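Local coordinates for extracellular solute-binding protein family 5 (PDB 4ONY) that probably binds peptides or related solutes in the periplasm and delivers them to an ABC transporter for import, at residues A[381-393]-A[546-558]. Residues are numbered along the deposited sequence; the frame is centred on the assembly and turned at random. Where two conformers were deposited one is given.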
ATOM      1  N   GLY A 381      -7.211  17.923  24.745  0.50 17.29           N
ATOM      2  CA  GLY A 381      -7.902  16.658  25.022  0.50 17.01           C
ATOM      3  C   GLY A 381      -7.659  15.512  24.045  0.50 16.33           C
ATOM      4  O   GLY A 381      -8.126  14.381  24.275  0.50 16.40           O
ATOM      5  N   ALA A 382      -6.916  15.795  22.977  1.00 15.34           N
ATOM      6  CA  ALA A 382      -6.883  14.997  21.763  1.00 15.21           C
ATOM      7  C   ALA A 382      -6.106  13.684  21.869  1.00 15.18           C
ATOM      8  O   ALA A 382      -6.406  12.735  21.143  1.00 15.00           O
ATOM      9  CB  ALA A 382      -6.341  15.815  20.631  1.00 15.44           C
ATOM     10  N   VAL A 383      -5.115  13.649  22.767  1.00 14.75           N
ATOM     11  CA  VAL A 383      -4.300  12.504  22.957  1.00 13.98           C
ATOM     12  C   VAL A 383      -4.308  12.090  24.432  1.00 14.55           C
ATOM     13  O   VAL A 383      -4.166  12.911  25.313  1.00 13.56           O
ATOM     14  CB  VAL A 383      -2.855  12.795  22.520  1.00 13.75           C
ATOM     15  CG1 VAL A 383      -2.000  11.561  22.770  1.00 13.52           C
ATOM     16  CG2 VAL A 383      -2.850  13.208  21.059  1.00 13.87           C
ATOM     17  N   ARG A 384      -4.539  10.809  24.657  1.00 14.63           N
ATOM     18  CA  ARG A 384      -4.635  10.250  25.990  1.00 16.11           C
ATOM     19  C   ARG A 384      -3.203  10.215  26.548  1.00 17.10           C
ATOM     20  O   ARG A 384      -2.228  10.004  25.793  1.00 15.62           O
ATOM     21  CB  ARG A 384      -5.184   8.824  25.827  1.00 16.82           C
ATOM     22  CG  ARG A 384      -5.909   8.224  26.990  1.00 19.42           C
ATOM     23  CD  ARG A 384      -6.893   7.139  26.562  1.00 18.51           C
ATOM     24  NE  ARG A 384      -6.224   6.054  25.851  1.00 18.23           N
ATOM     25  CZ  ARG A 384      -6.698   5.458  24.760  1.00 19.08           C
ATOM     26  NH1 ARG A 384      -7.852   5.843  24.196  1.00 18.69           N
ATOM     27  NH2 ARG A 384      -5.985   4.488  24.189  1.00 19.41           N
ATOM     28  N   GLU A 385      -3.071  10.437  27.841  1.00 17.50           N
ATOM     29  CA  GLU A 385      -1.787  10.426  28.484  1.00 20.36           C
ATOM     30  C   GLU A 385      -0.944   9.168  28.156  1.00 18.55           C
ATOM     31  O   GLU A 385       0.268   9.282  27.884  1.00 16.82           O
ATOM     32  CB  GLU A 385      -1.938  10.550  30.023  1.00 23.88           C
ATOM     33  CG  GLU A 385      -0.600  10.464  30.726  1.00 30.31           C
ATOM     34  CD  GLU A 385      -0.670  10.642  32.244  1.00 37.56           C
ATOM     35  OE1 GLU A 385      -1.165   9.730  32.973  1.00 40.93           O
ATOM     36  OE2 GLU A 385      -0.155  11.677  32.696  1.00 45.96           O
ATOM     37  N   ASP A 386      -1.543   7.981  28.248  1.00 17.72           N
ATOM     38  CA  ASP A 386      -0.763   6.743  27.948  1.00 18.23           C
ATOM     39  C   ASP A 386      -0.269   6.704  26.491  1.00 16.51           C
ATOM     40  O   ASP A 386       0.844   6.276  26.203  1.00 16.43           O
ATOM     41  CB  ASP A 386      -1.490   5.426  28.355  1.00 18.68           C
ATOM     42  CG  ASP A 386      -2.890   5.233  27.690  1.00 19.27           C
ATOM     43  OD1 ASP A 386      -3.389   6.077  26.892  1.00 17.23           O
ATOM     44  OD2 ASP A 386      -3.494   4.179  28.006  1.00 19.10           O
ATOM     45  N   VAL A 387      -1.067   7.227  25.590  1.00 15.04           N
ATOM     46  CA  VAL A 387      -0.664   7.266  24.171  1.00 14.72           C
ATOM     47  C   VAL A 387       0.447   8.311  23.972  1.00 14.76           C
ATOM     48  O   VAL A 387       1.358   8.093  23.179  1.00 14.60           O
ATOM     49  CB  VAL A 387      -1.872   7.540  23.253  1.00 14.13           C
ATOM     50  CG1 VAL A 387      -1.471   7.728  21.800  1.00 14.45           C
ATOM     51  CG2 VAL A 387      -2.887   6.402  23.339  1.00 13.89           C
ATOM     52  N   MET A 388       0.347   9.435  24.657  1.00 14.88           N
ATOM     53  CA  MET A 388       1.320  10.501  24.530  1.00 15.94           C
ATOM     54  C   MET A 388       2.679  10.071  25.081  1.00 16.47           C
ATOM     55  O   MET A 388       3.720  10.425  24.488  1.00 15.45           O
ATOM     56  CB  MET A 388       0.846  11.745  25.265  1.00 17.75           C
ATOM     57  CG  MET A 388       1.743  12.977  25.145  1.00 18.58           C
ATOM     58  SD  MET A 388       1.455  13.782  23.570  1.00 18.72           S
ATOM     59  CE  MET A 388      -0.019  14.715  24.011  1.00 20.01           C
ATOM     60  N   ASN A 389       2.683   9.301  26.173  1.00 16.44           N
ATOM     61  CA  ASN A 389       3.942   8.869  26.811  0.50 17.18           C
ATOM     62  C   ASN A 389       4.497   7.555  26.267  1.00 16.86           C
ATOM     63  O   ASN A 389       5.565   7.136  26.663  1.00 17.02           O
ATOM     64  CB  ASN A 389       3.887   8.865  28.371  0.50 17.94           C
ATOM     65  CG  ASN A 389       2.923   7.832  28.969  0.50 17.96           C
ATOM     66  OD1 ASN A 389       2.630   6.813  28.375  0.50 17.89           O
ATOM     67  ND2 ASN A 389       2.482   8.086  30.199  0.50 18.49           N
ATOM     68  N   GLY A 390       3.796   6.933  25.331  1.00 15.90           N
ATOM     69  CA  GLY A 390       4.285   5.688  24.724  1.00 15.70           C
ATOM     70  C   GLY A 390       4.163   4.454  25.629  1.00 15.95           C
ATOM     71  O   GLY A 390       4.931   3.483  25.479  1.00 15.51           O
ATOM     72  N   THR A 391       3.213   4.476  26.558  1.00 15.18           N
ATOM     73  CA  THR A 391       2.952   3.308  27.404  1.00 16.12           C
ATOM     74  C   THR A 391       1.674   2.573  27.028  1.00 16.11           C
ATOM     75  O   THR A 391       1.387   1.526  27.573  1.00 17.13           O
ATOM     76  CB  THR A 391       2.860   3.712  28.906  1.00 16.65           C
ATOM     77  OG1 THR A 391       1.788   4.641  29.073  1.00 15.56           O
ATOM     78  CG2 THR A 391       4.197   4.329  29.377  1.00 17.39           C
ATOM     79  N   TRP A 392       0.896   3.115  26.098  1.00 16.45           N
ATOM     80  CA  TRP A 392      -0.331   2.465  25.643  1.00 15.95           C
ATOM     81  C   TRP A 392      -0.071   1.253  24.729  1.00 15.75           C
ATOM     82  O   TRP A 392       0.710   1.330  23.783  1.00 15.21           O
ATOM     83  CB  TRP A 392      -1.226   3.471  24.879  1.00 16.40           C
ATOM     84  CG  TRP A 392      -2.431   2.777  24.331  1.00 17.06           C
ATOM     85  CD1 TRP A 392      -3.588   2.459  25.012  1.00 16.99           C
ATOM     86  CD2 TRP A 392      -2.567   2.236  23.022  1.00 16.88           C
ATOM     87  NE1 TRP A 392      -4.413   1.737  24.194  1.00 17.85           N
ATOM     88  CE2 TRP A 392      -3.821   1.610  22.960  1.00 17.94           C
ATOM     89  CE3 TRP A 392      -1.746   2.208  21.898  1.00 18.14           C
ATOM     90  CZ2 TRP A 392      -4.285   0.982  21.801  1.00 18.79           C
ATOM     91  CZ3 TRP A 392      -2.194   1.569  20.737  1.00 18.26           C
ATOM     92  CH2 TRP A 392      -3.451   0.970  20.690  1.00 18.90           C
ATOM     93  N   HIS A 393      -0.777   0.166  25.005  1.00 15.05           N
ATOM     94  CA  HIS A 393      -0.941  -0.955  24.098  1.00 15.60           C
ATOM     95  C   HIS A 393      -2.341  -1.531  24.301  1.00 15.84           C
ATOM     96  O   HIS A 393      -2.917  -1.436  25.394  1.00 15.73           O
ATOM     97  CB  HIS A 393       0.106  -2.061  24.346  1.00 15.73           C
ATOM     98  CG  HIS A 393       1.496  -1.521  24.420  1.00 16.69           C
ATOM     99  ND1 HIS A 393       2.257  -1.276  23.295  1.00 16.42           N
ATOM    100  CD2 HIS A 393       2.217  -1.063  25.472  1.00 16.78           C
ATOM    101  CE1 HIS A 393       3.409  -0.742  23.660  1.00 17.16           C
ATOM    102  NE2 HIS A 393       3.398  -0.585  24.975  1.00 16.90           N
ATOM    103  N   ALA A 546       2.191  12.076  15.441  1.00 11.40           N
ATOM    104  CA  ALA A 546       1.196  12.847  16.162  1.00 11.85           C
ATOM    105  C   ALA A 546      -0.201  12.517  15.642  1.00 11.64           C
ATOM    106  O   ALA A 546      -1.115  12.339  16.445  1.00 11.63           O
ATOM    107  CB  ALA A 546       1.485  14.345  16.048  1.00 12.42           C
ATOM    108  N   LEU A 547      -0.350  12.363  14.312  1.00 11.40           N
ATOM    109  CA  LEU A 547      -1.620  11.924  13.724  1.00 11.43           C
ATOM    110  C   LEU A 547      -1.998  10.565  14.304  1.00 11.34           C
ATOM    111  O   LEU A 547      -3.118  10.372  14.773  1.00 11.19           O
ATOM    112  CB  LEU A 547      -1.574  11.874  12.185  1.00 11.57           C
ATOM    113  CG  LEU A 547      -2.864  11.398  11.469  1.00 11.87           C
ATOM    114  CD1 LEU A 547      -4.090  12.223  11.844  1.00 11.98           C
ATOM    115  CD2 LEU A 547      -2.717  11.454   9.962  1.00 12.30           C
ATOM    116  N   ASP A 548      -1.039   9.636  14.312  1.00 11.43           N
ATOM    117  CA  ASP A 548      -1.265   8.306  14.863  1.00 11.09           C
ATOM    118  C   ASP A 548      -1.807   8.390  16.294  1.00 10.84           C
ATOM    119  O   ASP A 548      -2.790   7.715  16.650  1.00 10.77           O
ATOM    120  CB  ASP A 548       0.034   7.476  14.789  1.00 11.35           C
ATOM    121  CG  ASP A 548      -0.182   6.003  15.055  1.00 11.14           C
ATOM    122  OD1 ASP A 548      -1.137   5.446  14.516  1.00 11.38           O
ATOM    123  OD2 ASP A 548       0.668   5.375  15.718  1.00 12.06           O
ATOM    124  N   ARG A 549      -1.204   9.253  17.096  1.00 10.93           N
ATOM    125  CA  ARG A 549      -1.560   9.379  18.521  1.00 10.98           C
ATOM    126  C   ARG A 549      -2.999   9.856  18.677  1.00 10.85           C
ATOM    127  O   ARG A 549      -3.744   9.350  19.512  1.00 10.02           O
ATOM    128  CB  ARG A 549      -0.637  10.320  19.274  1.00 11.26           C
ATOM    129  CG  ARG A 549       0.799   9.833  19.406  1.00 11.36           C
ATOM    130  CD  ARG A 549       1.655  10.753  20.271  1.00 11.91           C
ATOM    131  NE  ARG A 549       3.066  10.561  19.952  1.00 12.17           N
ATOM    132  CZ  ARG A 549       3.834   9.581  20.431  1.00 12.01           C
ATOM    133  NH1 ARG A 549       3.393   8.696  21.336  1.00 11.43           N
ATOM    134  NH2 ARG A 549       5.056   9.471  19.951  1.00 11.85           N
ATOM    135  N   VAL A 550      -3.388  10.798  17.827  1.00 10.78           N
ATOM    136  CA  VAL A 550      -4.742  11.317  17.892  1.00 11.13           C
ATOM    137  C   VAL A 550      -5.782  10.264  17.482  1.00 10.88           C
ATOM    138  O   VAL A 550      -6.867  10.162  18.108  1.00 11.13           O
ATOM    139  CB  VAL A 550      -4.903  12.580  17.016  1.00 11.34           C
ATOM    140  CG1 VAL A 550      -6.367  13.024  17.015  1.00 11.51           C
ATOM    141  CG2 VAL A 550      -3.969  13.701  17.487  1.00 11.39           C
ATOM    142  N   LEU A 551      -5.457   9.501  16.432  1.00 10.38           N
ATOM    143  CA  LEU A 551      -6.352   8.521  15.908  1.00 10.43           C
ATOM    144  C   LEU A 551      -6.547   7.343  16.873  1.00 10.22           C
ATOM    145  O   LEU A 551      -7.687   6.906  17.118  1.00 10.07           O
ATOM    146  CB  LEU A 551      -5.864   8.022  14.539  1.00 10.56           C
ATOM    147  CG  LEU A 551      -5.865   8.993  13.385  1.00 10.97           C
ATOM    148  CD1 LEU A 551      -5.202   8.374  12.152  1.00 11.69           C
ATOM    149  CD2 LEU A 551      -7.287   9.442  13.019  1.00 11.28           C
ATOM    150  N   ILE A 552      -5.454   6.870  17.446  1.00 10.28           N
ATOM    151  CA  ILE A 552      -5.512   5.843  18.485  1.00 10.52           C
ATOM    152  C   ILE A 552      -6.357   6.327  19.680  1.00 11.06           C
ATOM    153  O   ILE A 552      -7.146   5.552  20.244  1.00 10.72           O
ATOM    154  CB  ILE A 552      -4.122   5.467  18.994  1.00 10.79           C
ATOM    155  CG1 ILE A 552      -3.340   4.722  17.905  1.00 11.09           C
ATOM    156  CG2 ILE A 552      -4.221   4.583  20.256  1.00 11.00           C
ATOM    157  CD1 ILE A 552      -1.830   4.707  18.142  1.00 11.37           C
ATOM    158  N   SER A 553      -6.176   7.603  20.057  1.00 11.21           N
ATOM    159  CA  SER A 553      -6.822   8.186  21.234  1.00 11.40           C
ATOM    160  C   SER A 553      -8.319   8.421  21.031  1.00 11.64           C
ATOM    161  O   SER A 553      -9.044   8.639  21.987  1.00 11.43           O
ATOM    162  CB  SER A 553      -6.150   9.485  21.643  1.00 11.27           C
ATOM    163  OG  SER A 553      -4.809   9.262  22.052  1.00 11.94           O
ATOM    164  N   GLY A 554      -8.780   8.349  19.789  1.00 12.12           N
ATOM    165  CA  GLY A 554     -10.183   8.434  19.484  1.00 12.98           C
ATOM    166  C   GLY A 554     -10.924   7.094  19.496  1.00 13.52           C
ATOM    167  O   GLY A 554     -12.144   7.084  19.389  1.00 14.34           O
ATOM    168  N   ASP A 555     -10.205   5.982  19.572  1.00 13.55           N
ATOM    169  CA  ASP A 555     -10.812   4.652  19.420  1.00 13.71           C
ATOM    170  C   ASP A 555     -11.855   4.616  18.271  1.00 13.37           C
ATOM    171  O   ASP A 555     -13.024   4.224  18.442  1.00 13.09           O
ATOM    172  CB  ASP A 555     -11.389   4.163  20.748  1.00 13.73           C
ATOM    173  CG  ASP A 555     -10.307   3.884  21.759  1.00 14.91           C
ATOM    174  OD1 ASP A 555      -9.734   2.755  21.726  1.00 13.83           O
ATOM    175  OD2 ASP A 555     -10.022   4.785  22.574  1.00 15.71           O
ATOM    176  N   TYR A 556     -11.391   5.000  17.079  1.00 12.42           N
ATOM    177  CA  TYR A 556     -12.220   4.924  15.896  1.00 12.16           C
ATOM    178  C   TYR A 556     -12.238   3.524  15.308  1.00 12.23           C
ATOM    179  O   TYR A 556     -13.241   3.125  14.750  1.00 12.25           O
ATOM    180  CB  TYR A 556     -11.732   5.939  14.865  1.00 11.83           C
ATOM    181  CG  TYR A 556     -11.776   7.377  15.369  1.00 11.69           C
ATOM    182  CD1 TYR A 556     -12.976   7.960  15.704  1.00 11.90           C
ATOM    183  CD2 TYR A 556     -10.644   8.120  15.504  1.00 11.60           C
ATOM    184  CE1 TYR A 556     -13.055   9.251  16.162  1.00 12.12           C
ATOM    185  CE2 TYR A 556     -10.698   9.425  15.932  1.00 11.80           C
ATOM    186  CZ  TYR A 556     -11.893  10.003  16.255  1.00 12.12           C
ATOM    187  OH  TYR A 556     -11.922  11.300  16.728  1.00 11.87           O
ATOM    188  N   TYR A 557     -11.116   2.810  15.450  1.00 12.27           N
ATOM    189  CA  TYR A 557     -10.956   1.425  15.084  1.00 12.63           C
ATOM    190  C   TYR A 557     -10.642   0.619  16.336  1.00 13.26           C
ATOM    191  O   TYR A 557     -10.066   1.150  17.301  1.00 14.83           O
ATOM    192  CB  TYR A 557      -9.797   1.244  14.106  1.00 12.71           C
ATOM    193  CG  TYR A 557     -10.056   1.600  12.647  1.00 13.23           C
ATOM    194  CD1 TYR A 557     -10.617   2.800  12.291  1.00 13.70           C
ATOM    195  CD2 TYR A 557      -9.716   0.733  11.633  1.00 13.70           C
ATOM    196  CE1 TYR A 557     -10.805   3.130  10.959  1.00 14.87           C
ATOM    197  CE2 TYR A 557      -9.923   1.058  10.316  1.00 14.52           C
ATOM    198  CZ  TYR A 557     -10.462   2.253   9.992  1.00 14.80           C
ATOM    199  OH  TYR A 557     -10.686   2.586   8.702  1.00 17.73           O
ATOM    200  N   VAL A 558     -11.051  -0.650  16.353  1.00 12.47           N
ATOM    201  CA  VAL A 558     -10.496  -1.644  17.266  1.00 12.31           C
ATOM    202  C   VAL A 558      -9.468  -2.364  16.384  1.00 12.14           C
ATOM    203  O   VAL A 558      -9.829  -3.132  15.505  1.00 11.58           O
ATOM    204  CB  VAL A 558     -11.520  -2.672  17.731  1.00 12.66           C
ATOM    205  CG1 VAL A 558     -10.894  -3.645  18.714  1.00 13.00           C
ATOM    206  CG2 VAL A 558     -12.747  -1.974  18.338  1.00 13.30           C
TER
HETATM  207  O   HOH W   1      -8.361  11.672  19.542  1.00  9.41           O
HETATM  208  O   HOH W   2      -7.224   3.346  21.754  1.00 13.72           O
HETATM  209  O   HOH W   3      -9.567   8.153  24.597  1.00 35.02           O
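Arg384 and Asp555 form a salt bridge, NH1 to OD2 at 2.9 Å, with guanidinium and carboxylate nearly coplanar. A bend at chi3 (59°) turns the guanidinium so that NE also reaches Asp386 OD1 (3.0 Å), on its syn lone pair; in this salt-bridge network two acids hold the group's rotation. Bridging waters link NH2 to Ile552 O and Asp555 OD1, and NH1 to Ser553 O.

Two further hydrogen bonds tie backbone to side chain. Arg384 N, at the N-cap of helix 385-389, points almost straight at Ser553 OG (3.0 Å, 169°), whose own proton goes to Arg549 O. From the extended Arg549 side chain, NH1 meets Val387 O in the carbonyl plane (2.8 Å), while Glu372 takes NE in a salt bridge.

Ile552 CG2 makes a CH-pi contact over the face of the Trp392 six-membered ring, 3.6 Å from its centroid, and also touches Val387 CG2 (3.8 Å). Val383 CG2 packs crosswise on Val550 CG2.

The contact fastens helix 385-389, roughly antiparallel (156°) to residues 546-553, to the end of helix 537-553. Helices 370-376 and 522-533 also pack there; beyond it, strand 557-562 pairs antiparallel with strand 310-315 in a mixed sheet of this family 5 solute-binding protein.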